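Local structure of redox-sensing transcriptional repressor Rex (Thermus thermophilus, 2DT5) at residues Leu11-Glu22 and Val64-Leu75. The protein probably represses transcription in response to the cellular NADH/NAD(+) redox state, binding DNA as a homodimer whose Rossmann domains hold the dinucleotide. The protein carries 1 engineered substitution. Residues are numbered along the deposited sequence; the frame is centred on the assembly and turned at random.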
loop_
_atom_site.group_PDB
_atom_site.type_symbol
_atom_site.label_atom_id
_atom_site.label_comp_id
_atom_site.label_asym_id
_atom_site.label_seq_id
_atom_site.Cartn_x
_atom_site.Cartn_y
_atom_site.Cartn_z
ATOM N N LEU B 11 -5.685 3.036 12.948
ATOM C CA LEU B 11 -6.245 1.940 13.728
ATOM C C LEU B 11 -5.690 0.605 13.224
ATOM O O LEU B 11 -5.337 -0.281 14.019
ATOM C CB LEU B 11 -7.778 1.936 13.645
ATOM C CG LEU B 11 -8.499 3.148 14.253
ATOM C CD1 LEU B 11 -10.007 2.907 14.213
ATOM C CD2 LEU B 11 -8.047 3.358 15.691
ATOM N N ILE B 12 -5.612 0.471 11.901
ATOM C CA ILE B 12 -5.080 -0.734 11.278
ATOM C C ILE B 12 -3.619 -0.902 11.708
ATOM O O ILE B 12 -3.175 -2.009 12.009
ATOM C CB ILE B 12 -5.206 -0.653 9.730
ATOM C CG1 ILE B 12 -6.698 -0.643 9.350
ATOM C CG2 ILE B 12 -4.484 -1.854 9.057
ATOM C CD1 ILE B 12 -7.012 -0.213 7.904
ATOM N N THR B 13 -2.882 0.197 11.774
ATOM C CA THR B 13 -1.486 0.115 12.214
ATOM C C THR B 13 -1.393 -0.394 13.658
ATOM O O THR B 13 -0.584 -1.281 13.965
ATOM C CB THR B 13 -0.807 1.480 12.152
ATOM O OG1 THR B 13 -0.771 1.936 10.795
ATOM C CG2 THR B 13 0.601 1.389 12.703
ATOM N N TYR B 14 -2.226 0.169 14.536
ATOM C CA TYR B 14 -2.236 -0.214 15.944
ATOM C C TYR B 14 -2.532 -1.699 16.075
ATOM O O TYR B 14 -1.978 -2.389 16.944
ATOM C CB TYR B 14 -3.315 0.573 16.704
ATOM C CG TYR B 14 -3.184 2.082 16.641
ATOM C CD1 TYR B 14 -4.314 2.896 16.738
ATOM C CD2 TYR B 14 -1.938 2.697 16.525
ATOM C CE1 TYR B 14 -4.219 4.288 16.719
ATOM C CE2 TYR B 14 -1.826 4.102 16.509
ATOM C CZ TYR B 14 -2.979 4.888 16.603
ATOM O OH TYR B 14 -2.915 6.257 16.552
ATOM N N LEU B 15 -3.412 -2.192 15.211
ATOM C CA LEU B 15 -3.784 -3.594 15.251
ATOM C C LEU B 15 -2.606 -4.492 14.862
ATOM O O LEU B 15 -2.388 -5.538 15.493
ATOM C CB LEU B 15 -4.982 -3.851 14.345
ATOM C CG LEU B 15 -5.450 -5.304 14.316
ATOM C CD1 LEU B 15 -5.847 -5.739 15.724
ATOM C CD2 LEU B 15 -6.626 -5.463 13.346
ATOM N N ARG B 16 -1.849 -4.094 13.837
ATOM C CA ARG B 16 -0.674 -4.881 13.410
ATOM C C ARG B 16 0.291 -4.945 14.587
ATOM O O ARG B 16 0.753 -6.015 14.957
ATOM C CB ARG B 16 0.056 -4.232 12.209
ATOM C CG ARG B 16 -0.777 -4.141 10.939
ATOM C CD ARG B 16 -1.662 -5.368 10.802
ATOM N NE ARG B 16 -2.576 -5.265 9.671
ATOM C CZ ARG B 16 -3.650 -6.033 9.507
ATOM N NH1 ARG B 16 -3.958 -6.963 10.408
ATOM N NH2 ARG B 16 -4.405 -5.880 8.430
ATOM N N ILE B 17 0.574 -3.779 15.159
ATOM C CA ILE B 17 1.464 -3.661 16.308
ATOM C C ILE B 17 1.003 -4.564 17.454
ATOM O O ILE B 17 1.799 -5.306 18.028
ATOM C CB ILE B 17 1.495 -2.226 16.798
ATOM C CG1 ILE B 17 2.157 -1.340 15.738
ATOM C CG2 ILE B 17 2.213 -2.140 18.135
ATOM C CD1 ILE B 17 2.052 0.133 16.034
ATOM N N LEU B 18 -0.284 -4.493 17.782
ATOM C CA LEU B 18 -0.855 -5.305 18.850
ATOM C C LEU B 18 -0.743 -6.794 18.546
ATOM O O LEU B 18 -0.553 -7.603 19.458
ATOM C CB LEU B 18 -2.340 -4.949 19.074
ATOM C CG LEU B 18 -2.683 -3.586 19.691
ATOM C CD1 LEU B 18 -4.182 -3.298 19.523
ATOM C CD2 LEU B 18 -2.274 -3.582 21.171
ATOM N N GLU B 19 -0.887 -7.154 17.270
ATOM C CA GLU B 19 -0.790 -8.548 16.861
ATOM C C GLU B 19 0.627 -9.030 17.130
ATOM O O GLU B 19 0.828 -10.174 17.539
ATOM C CB GLU B 19 -1.088 -8.715 15.364
ATOM C CG GLU B 19 -2.500 -8.345 14.927
ATOM C CD GLU B 19 -2.659 -8.356 13.405
ATOM O OE1 GLU B 19 -1.824 -7.735 12.706
ATOM O OE2 GLU B 19 -3.621 -8.979 12.906
ATOM N N GLU B 20 1.609 -8.157 16.896
ATOM C CA GLU B 20 2.997 -8.540 17.121
ATOM C C GLU B 20 3.385 -8.426 18.592
ATOM O O GLU B 20 4.195 -9.208 19.076
ATOM C CB GLU B 20 3.958 -7.746 16.211
ATOM C CG GLU B 20 3.664 -6.261 16.020
ATOM C CD GLU B 20 4.568 -5.606 14.952
ATOM O OE1 GLU B 20 4.588 -6.100 13.799
ATOM O OE2 GLU B 20 5.253 -4.598 15.266
ATOM N N LEU B 21 2.806 -7.468 19.307
ATOM C CA LEU B 21 3.090 -7.354 20.728
ATOM C C LEU B 21 2.554 -8.633 21.366
ATOM O O LEU B 21 3.180 -9.211 22.251
ATOM C CB LEU B 21 2.380 -6.146 21.337
ATOM C CG LEU B 21 3.079 -4.792 21.205
ATOM C CD1 LEU B 21 2.212 -3.708 21.807
ATOM C CD2 LEU B 21 4.415 -4.844 21.930
ATOM N N GLU B 22 1.394 -9.077 20.893
ATOM C CA GLU B 22 0.776 -10.288 21.414
ATOM C C GLU B 22 1.620 -11.504 21.051
ATOM O O GLU B 22 1.688 -12.472 21.809
ATOM C CB GLU B 22 -0.638 -10.468 20.846
ATOM C CG GLU B 22 -1.400 -11.649 21.457
ATOM C CD GLU B 22 -2.753 -11.895 20.803
ATOM O OE1 GLU B 22 -2.785 -12.284 19.616
ATOM O OE2 GLU B 22 -3.792 -11.700 21.476
ATOM N N VAL B 64 -3.484 -5.650 25.809
ATOM C CA VAL B 64 -3.265 -6.090 24.442
ATOM C C VAL B 64 -4.397 -6.912 23.836
ATOM O O VAL B 64 -4.990 -6.514 22.843
ATOM C CB VAL B 64 -1.928 -6.881 24.354
ATOM C CG1 VAL B 64 -1.750 -7.497 22.977
ATOM C CG2 VAL B 64 -0.769 -5.947 24.678
ATOM N N PRO B 65 -4.717 -8.070 24.421
ATOM C CA PRO B 65 -5.806 -8.847 23.821
ATOM C C PRO B 65 -7.171 -8.169 23.827
ATOM O O PRO B 65 -7.989 -8.424 22.943
ATOM C CB PRO B 65 -5.800 -10.148 24.627
ATOM C CG PRO B 65 -5.246 -9.725 25.965
ATOM C CD PRO B 65 -4.141 -8.762 25.587
ATOM N N VAL B 66 -7.422 -7.321 24.824
ATOM C CA VAL B 66 -8.705 -6.620 24.922
ATOM C C VAL B 66 -8.803 -5.619 23.779
ATOM O O VAL B 66 -9.735 -5.670 22.968
ATOM C CB VAL B 66 -8.843 -5.859 26.263
ATOM C CG1 VAL B 66 -10.088 -4.938 26.230
ATOM C CG2 VAL B 66 -8.962 -6.857 27.404
ATOM N N LEU B 67 -7.822 -4.731 23.718
ATOM C CA LEU B 67 -7.779 -3.727 22.680
ATOM C C LEU B 67 -7.790 -4.359 21.277
ATOM O O LEU B 67 -8.508 -3.900 20.390
ATOM C CB LEU B 67 -6.547 -2.845 22.870
ATOM C CG LEU B 67 -6.418 -1.726 21.840
ATOM C CD1 LEU B 67 -7.698 -0.914 21.817
ATOM C CD2 LEU B 67 -5.243 -0.844 22.186
ATOM N N LYS B 68 -7.029 -5.428 21.074
ATOM C CA LYS B 68 -7.013 -6.047 19.751
ATOM C C LYS B 68 -8.409 -6.496 19.328
ATOM O O LYS B 68 -8.804 -6.317 18.177
ATOM C CB LYS B 68 -6.057 -7.243 19.703
ATOM C CG LYS B 68 -6.165 -8.042 18.409
ATOM C CD LYS B 68 -5.177 -9.204 18.363
ATOM C CE LYS B 68 -5.908 -10.530 18.362
ATOM N NZ LYS B 68 -4.974 -11.686 18.316
ATOM N N ARG B 69 -9.150 -7.103 20.248
ATOM C CA ARG B 69 -10.501 -7.550 19.933
ATOM C C ARG B 69 -11.383 -6.341 19.613
ATOM O O ARG B 69 -12.233 -6.391 18.718
ATOM C CB ARG B 69 -11.088 -8.325 21.116
ATOM C CG ARG B 69 -12.458 -8.902 20.851
ATOM C CD ARG B 69 -12.923 -9.814 21.994
ATOM N NE ARG B 69 -14.154 -10.533 21.653
ATOM C CZ ARG B 69 -14.759 -11.421 22.443
ATOM N NH1 ARG B 69 -14.254 -11.715 23.638
ATOM N NH2 ARG B 69 -15.871 -12.025 22.035
ATOM N N GLU B 70 -11.174 -5.250 20.340
ATOM C CA GLU B 70 -11.963 -4.039 20.112
ATOM C C GLU B 70 -11.685 -3.417 18.754
ATOM O O GLU B 70 -12.616 -3.070 18.020
ATOM C CB GLU B 70 -11.701 -3.021 21.221
ATOM C CG GLU B 70 -12.155 -3.542 22.590
ATOM C CD GLU B 70 -11.884 -2.571 23.729
ATOM O OE1 GLU B 70 -11.037 -1.672 23.560
ATOM O OE2 GLU B 70 -12.507 -2.724 24.800
ATOM N N LEU B 71 -10.413 -3.257 18.417
ATOM C CA LEU B 71 -10.067 -2.693 17.112
ATOM C C LEU B 71 -10.627 -3.570 15.994
ATOM O O LEU B 71 -11.112 -3.070 14.988
ATOM C CB LEU B 71 -8.557 -2.562 16.975
ATOM C CG LEU B 71 -7.978 -1.458 17.853
ATOM C CD1 LEU B 71 -6.469 -1.391 17.653
ATOM C CD2 LEU B 71 -8.632 -0.126 17.484
ATOM N N ARG B 72 -10.578 -4.886 16.171
ATOM C CA ARG B 72 -11.112 -5.777 15.151
ATOM C C ARG B 72 -12.631 -5.567 14.988
ATOM O O ARG B 72 -13.158 -5.603 13.866
ATOM C CB ARG B 72 -10.790 -7.239 15.506
ATOM C CG ARG B 72 -9.277 -7.598 15.351
ATOM C CD ARG B 72 -8.989 -9.019 15.821
ATOM N NE ARG B 72 -9.779 -10.002 15.088
ATOM C CZ ARG B 72 -9.536 -10.377 13.836
ATOM N NH1 ARG B 72 -8.506 -9.858 13.165
ATOM N NH2 ARG B 72 -10.340 -11.250 13.246
ATOM N N HIS B 73 -13.343 -5.347 16.094
ATOM C CA HIS B 73 -14.787 -5.135 15.983
ATOM C C HIS B 73 -15.088 -3.830 15.242
ATOM O O HIS B 73 -15.937 -3.782 14.339
ATOM C CB HIS B 73 -15.456 -5.091 17.360
ATOM C CG HIS B 73 -16.929 -4.820 17.290
ATOM N ND1 HIS B 73 -17.482 -3.600 17.617
ATOM C CD2 HIS B 73 -17.954 -5.600 16.869
ATOM C CE1 HIS B 73 -18.785 -3.638 17.398
ATOM N NE2 HIS B 73 -19.098 -4.838 16.943
ATOM N N ILE B 74 -14.389 -2.776 15.632
ATOM C CA ILE B 74 -14.559 -1.478 14.999
ATOM C C ILE B 74 -14.280 -1.533 13.504
ATOM O O ILE B 74 -15.025 -0.965 12.703
ATOM C CB ILE B 74 -13.612 -0.454 15.607
ATOM C CG1 ILE B 74 -14.044 -0.164 17.036
ATOM C CG2 ILE B 74 -13.590 0.835 14.763
ATOM C CD1 ILE B 74 -12.967 0.511 17.859
ATOM N N LEU B 75 -13.204 -2.226 13.136
ATOM C CA LEU B 75 -12.805 -2.311 11.741
ATOM C C LEU B 75 -13.658 -3.265 10.912
ATOM O O LEU B 75 -13.563 -3.276 9.684
ATOM C CB LEU B 75 -11.306 -2.689 11.659
ATOM C CG LEU B 75 -10.376 -1.607 12.243
ATOM C CD1 LEU B 75 -8.942 -2.139 12.386
ATOM C CD2 LEU B 75 -10.388 -0.372 11.350
HETATM O O HOH W 1 -6.119 -9.475 14.100
#
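Leu-15, Leu-18 and Leu-71 interlock as knobs into holes where residues 11-22 of helix 7-23 pack against helix 64-75 in the winged-helix domain, whose predicted helix-turn-helix begins in the first of them. The axes of these segments run roughly antiparallel, at 145°, and approach to 9.6 Å. Leu-18 sits among Val-64, Leu-67, Lys-68 and Leu-71; its CD1 does most of the touching, 3.6 Å from CG of Leu-67 and 3.5 Å from CD1 of Leu-71, and the side chain stands about perpendicular to both leucines. Leu-71 returns the fit: its CD1 also reaches CB of Tyr-14, while CD2 meets CD2 of Leu-11 at 4.0 Å. Leu-15 extends with CG anti to its own backbone N (chi1 180°), which carries its methyls to the second helix although its CB leaves the backbone pointing alongside that helix rather than at it. Its CD1 rests on CG of Lys-68 at 3.6 Å. Leu-15 CD2 lies by Arg-72 CG and is 4.2 Å from Leu-75 CD1, the two leucine side chains lying alongside each other and pointing opposite ways. CD1 of Leu-75 also touches CG1 of Ile-12, and both residues pack on Thr-194 of the second subunit, linking this helix pair to the dimer. Leu-67 and Leu-71 continue the core onto Leu-49 of helix 42-51, and the Tyr-14 hydroxyl bonds Asp-48 there. Polar groups border the leucines: a water takes a weak bond from Arg-72 NH1 and donates to OE2 of Glu-19, whose carboxylate is also weakly bridged to Arg-16. Beyond it, the Lys-68 chain kinks at its third torsion, and its NZ forms a salt bridge with Glu-22, meeting OE1 at 2.6 Å on the syn side, 23° out of the carboxylate plane.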